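Local coordinates for ribosomal-protein-alanine acetyltransferase (Escherichia coli O157:H7, PDB 5ISV), which probably acetylates the N-terminal alanine of ribosomal protein bS18, using acetyl-CoA as the acetyl donor, at residues I89-L92 with E93-V97; A113-S117 with L118-E122. All coordinates share one frame; numbering follows the deposited sequence. Where two conformers were deposited one is given.

Interaction 1: I89-L92 with E93-V97; sequences IDEL and EKRGV
Glu91 and Arg95, with Leu92 and Val97, carry a local contact within the last turn of helix 80-94 and its C-terminal cap, where the chain leaves the helix on its way to strand 99-105. The cap is a Schellman motif. Gly96 takes a positive phi, and its N bonds back to Glu93 O, while Val97 N reaches Leu92 O at 3.0 Å. The same turn brings Val97 CB to 3.9 Å from Leu92 CB, placing an apolar pair on the side of the cap that faces the sheet.

On the outer side, Glu91 has two conformers; in the one described, Arg95 NE donates to Glu91 OE2 at 2.9 Å in a nearly straight salt bridge (N-H...O angle 164°). The carboxylate oxygen lies in the guanidinium plane, at its edge, but is itself met on its anti side, somewhat out of the carboxylate plane, and the two planes stand 88° apart. This is a single-bond grip rather than a two-pronged one. A bend at chi2 (50°) presents OE2 to Arg95 NE and turns OE1 to Lys94 NZ, a long salt bridge at 3.8 Å, so this conformer links two cations; Asp90 OD2 lies 4.0 Å from the same NZ and would add to the negative field there. A water bridges Asp90 O and Glu93 OE1, 2.6 Å from the latter.

Leu92 and Val97 both rest on Ala64 of strand 63-71, and Leu92 also touches Leu100 of strand 99-105. The cap thus closes the helix of a beta-alpha-beta unit, while Leu41 lies against Glu91, Leu92 and Arg95.

Interaction 2: A113-S117 with L118-E122; sequences ALYES and LGFNE
Tyr115 and Phe120 meet across the C-terminal end of helix 109-117, where the chain turns into strand 121-129. Their rings form an edge-to-face pair, the tyrosine edge toward the phenylalanine face, with centroids 5.4 Å apart and planes at 58°. Phe120 CD1 also approaches Tyr115 CB at 3.9 Å. A Schellman motif sets this up: Gly119 has a phi of 108°, its N donates to Glu116 O, and Phe120 N donates to Tyr115 O at 3.0 Å. That same carbonyl oxygen lies at the edge of the Phe120 ring, 3.4 Å from CD1. Beside the rings, Leu114 and Leu118 run side by side, with CD2 of Leu114 3.6 Å from CD1 of Leu118.

The buried Tyr115 and Phe120 pack against Leu102 of strand 99-105. By contrast, Ser117 and Glu116, whose side chain starts away from the turn, are exposed. Ser117 OG, with chi1 at 81°, folds back to donate to Leu114 O at 2.7 Å, and is also hydrogen-bonded to Arg82 NH2.

Leu114 O therefore accepts two bonds, from Ser117 OG and Leu118 N. The backbone bonds fix the turn that brings Phe120 beside Tyr115; the ring pair and the CD1-CB contact would limit the freedom of the Tyr115 ring, the predicted proton donor.

In the fold
Interactions 1 and 2 come in series along the chain, each finishing a helix with a Schellman cap, and strand 99-105 lies between them in sequence. Their centres are about 17 Å apart, and their nearest atoms come to about 4 Å without touching. The strand is common ground: Leu100 meets Ile89 and Leu92 of interaction 1 and Phe120 of interaction 2. Leu85 and Arg82, earlier on the helix of interaction 1, reach Leu118 of interaction 2. Interaction 2 is the one at the predicted active site, since it contains Tyr115, whose side chain is about 4 Å from that of Ile69 in the predicted acetyl-CoA site. Ile89 lies about 7 Å from Tyr115, side chain to side chain.

Interaction 1: I89-L92 with E93-V97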
# COMPACT_ATOMS: atom_id res chain seq x y z
N ILE A 89 8.64 -0.95 -1.93
CA ILE A 89 9.68 -0.12 -1.32
C ILE A 89 10.98 -0.18 -2.13
O ILE A 89 11.58 0.86 -2.43
CB ILE A 89 9.89 -0.46 0.16
CG1 ILE A 89 8.62 -0.12 0.98
CG2 ILE A 89 11.17 0.21 0.70
CD1 ILE A 89 8.49 -0.73 2.36
N ASP A 90 11.40 -1.40 -2.49
CA ASP A 90 12.58 -1.55 -3.31
C ASP A 90 12.50 -0.82 -4.67
O ASP A 90 13.45 -0.16 -5.10
CB ASP A 90 12.94 -3.04 -3.52
CG ASP A 90 14.39 -3.20 -3.85
OD1 ASP A 90 15.22 -2.75 -3.02
OD2 ASP A 90 14.70 -3.73 -4.93
N GLU A 91 11.36 -0.97 -5.35
CA GLU A 91 11.16 -0.30 -6.62
C GLU A 91 11.16 1.22 -6.45
O GLU A 91 11.80 1.93 -7.22
CB GLU A 91 9.85 -0.73 -7.26
CG GLU A 91 9.71 -0.16 -8.65
CD GLU A 91 10.92 -0.41 -9.54
OE1 GLU A 91 11.37 -1.58 -9.66
OE2 GLU A 91 11.41 0.57 -10.13
N LEU A 92 10.48 1.71 -5.42
CA LEU A 92 10.52 3.15 -5.13
C LEU A 92 11.93 3.66 -4.84
O LEU A 92 12.33 4.70 -5.37
CB LEU A 92 9.58 3.49 -4.01
CG LEU A 92 8.10 3.26 -4.19
CD1 LEU A 92 7.38 3.40 -2.87
CD2 LEU A 92 7.46 4.14 -5.26
N GLU A 93 12.72 2.88 -4.10
CA GLU A 93 14.10 3.24 -3.81
C GLU A 93 14.92 3.31 -5.11
O GLU A 93 15.70 4.23 -5.33
CB GLU A 93 14.71 2.27 -2.79
CG GLU A 93 15.96 2.77 -2.10
CD GLU A 93 17.24 2.54 -2.87
OE1 GLU A 93 17.23 1.84 -3.91
OE2 GLU A 93 18.27 3.06 -2.44
N LYS A 94 14.76 2.32 -6.00
CA LYS A 94 15.45 2.37 -7.29
C LYS A 94 15.16 3.63 -8.10
O LYS A 94 16.02 4.12 -8.83
CB LYS A 94 15.10 1.12 -8.13
CG LYS A 94 15.78 -0.14 -7.63
CD LYS A 94 15.64 -1.34 -8.56
CE LYS A 94 14.62 -2.34 -8.05
NZ LYS A 94 14.55 -3.53 -8.95
N ARG A 95 13.95 4.15 -7.95
CA ARG A 95 13.47 5.34 -8.67
C ARG A 95 13.82 6.65 -7.95
O ARG A 95 13.48 7.74 -8.45
CB ARG A 95 11.96 5.25 -8.88
CG ARG A 95 11.56 4.22 -9.91
CD ARG A 95 10.07 3.92 -9.83
NE ARG A 95 9.73 2.86 -10.79
CZ ARG A 95 8.85 2.96 -11.78
NH1 ARG A 95 8.14 4.07 -11.97
NH2 ARG A 95 8.70 1.92 -12.59
N GLY A 96 14.46 6.56 -6.79
CA GLY A 96 14.87 7.75 -6.05
C GLY A 96 13.74 8.42 -5.30
O GLY A 96 13.88 9.55 -4.85
N VAL A 97 12.64 7.71 -5.07
CA VAL A 97 11.50 8.28 -4.34
C VAL A 97 11.90 8.53 -2.90
O VAL A 97 12.59 7.71 -2.28
CB VAL A 97 10.29 7.33 -4.44
CG1 VAL A 97 9.19 7.63 -3.44
CG2 VAL A 97 9.75 7.32 -5.87
O HOH W 1 16.33 -0.55 -4.43

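Interaction 2: A113-S117 with L118-E122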
# COMPACT_ATOMS: atom_id res chain seq x y z
N ALA A 113 1.93 -2.46 13.77
CA ALA A 113 3.14 -3.12 14.25
C ALA A 113 4.03 -3.58 13.06
O ALA A 113 5.23 -3.32 13.04
CB ALA A 113 2.73 -4.29 15.11
N LEU A 114 3.42 -4.20 12.05
CA LEU A 114 4.14 -4.62 10.85
C LEU A 114 4.79 -3.41 10.15
O LEU A 114 5.96 -3.45 9.78
CB LEU A 114 3.19 -5.35 9.89
CG LEU A 114 3.73 -6.03 8.64
CD1 LEU A 114 2.81 -7.17 8.19
CD2 LEU A 114 3.98 -5.13 7.46
N TYR A 115 4.02 -2.32 9.95
CA TYR A 115 4.54 -1.14 9.29
C TYR A 115 5.71 -0.56 10.08
O TYR A 115 6.72 -0.15 9.49
CB TYR A 115 3.43 -0.11 8.99
CG TYR A 115 2.43 -0.58 7.91
CD1 TYR A 115 2.85 -1.23 6.77
CD2 TYR A 115 1.05 -0.35 8.03
CE1 TYR A 115 1.94 -1.62 5.82
CE2 TYR A 115 0.14 -0.74 7.08
CZ TYR A 115 0.59 -1.40 5.96
OH TYR A 115 -0.22 -1.89 4.95
N GLU A 116 5.59 -0.54 11.41
CA GLU A 116 6.69 0.00 12.22
C GLU A 116 7.94 -0.83 11.98
O GLU A 116 9.05 -0.30 11.89
CB GLU A 116 6.38 -0.04 13.67
CG GLU A 116 5.24 0.77 14.19
CD GLU A 116 4.92 0.39 15.64
OE1 GLU A 116 5.31 -0.74 16.16
OE2 GLU A 116 4.28 1.23 16.27
N SER A 117 7.79 -2.15 11.90
CA SER A 117 8.95 -3.04 11.69
C SER A 117 9.62 -2.83 10.32
O SER A 117 10.80 -3.17 10.14
CB SER A 117 8.55 -4.50 11.89
OG SER A 117 7.93 -5.03 10.73
N LEU A 118 8.87 -2.29 9.35
CA LEU A 118 9.42 -1.91 8.06
C LEU A 118 10.06 -0.53 8.01
O LEU A 118 10.58 -0.15 6.96
CB LEU A 118 8.36 -2.03 6.97
CG LEU A 118 7.80 -3.42 6.69
CD1 LEU A 118 6.63 -3.36 5.73
CD2 LEU A 118 8.88 -4.34 6.14
N GLY A 119 9.97 0.21 9.10
CA GLY A 119 10.59 1.54 9.21
C GLY A 119 9.61 2.68 9.20
O GLY A 119 10.05 3.86 9.27
N PHE A 120 8.30 2.42 9.11
CA PHE A 120 7.31 3.53 9.10
C PHE A 120 7.23 4.21 10.48
O PHE A 120 7.30 3.52 11.49
CB PHE A 120 5.92 3.04 8.71
CG PHE A 120 5.72 2.77 7.23
CD1 PHE A 120 6.09 1.54 6.66
CD2 PHE A 120 5.09 3.71 6.41
CE1 PHE A 120 5.87 1.31 5.33
CE2 PHE A 120 4.88 3.46 5.08
CZ PHE A 120 5.25 2.26 4.53
N ASN A 121 7.03 5.53 10.49
CA ASN A 121 6.86 6.32 11.71
C ASN A 121 5.47 6.93 11.62
O ASN A 121 5.06 7.33 10.55
CB ASN A 121 7.85 7.48 11.75
CG ASN A 121 9.28 7.05 11.46
OD1 ASN A 121 9.88 6.34 12.26
ND2 ASN A 121 9.82 7.44 10.30
N GLU A 122 4.76 7.03 12.74
CA GLU A 122 3.52 7.85 12.80
C GLU A 122 3.87 9.32 12.53
O GLU A 122 4.71 9.88 13.22
CB GLU A 122 2.89 7.73 14.19
CG GLU A 122 1.63 8.56 14.39
CD GLU A 122 1.04 8.39 15.77
OE1 GLU A 122 0.64 7.25 16.10
OE2 GLU A 122 0.98 9.38 16.53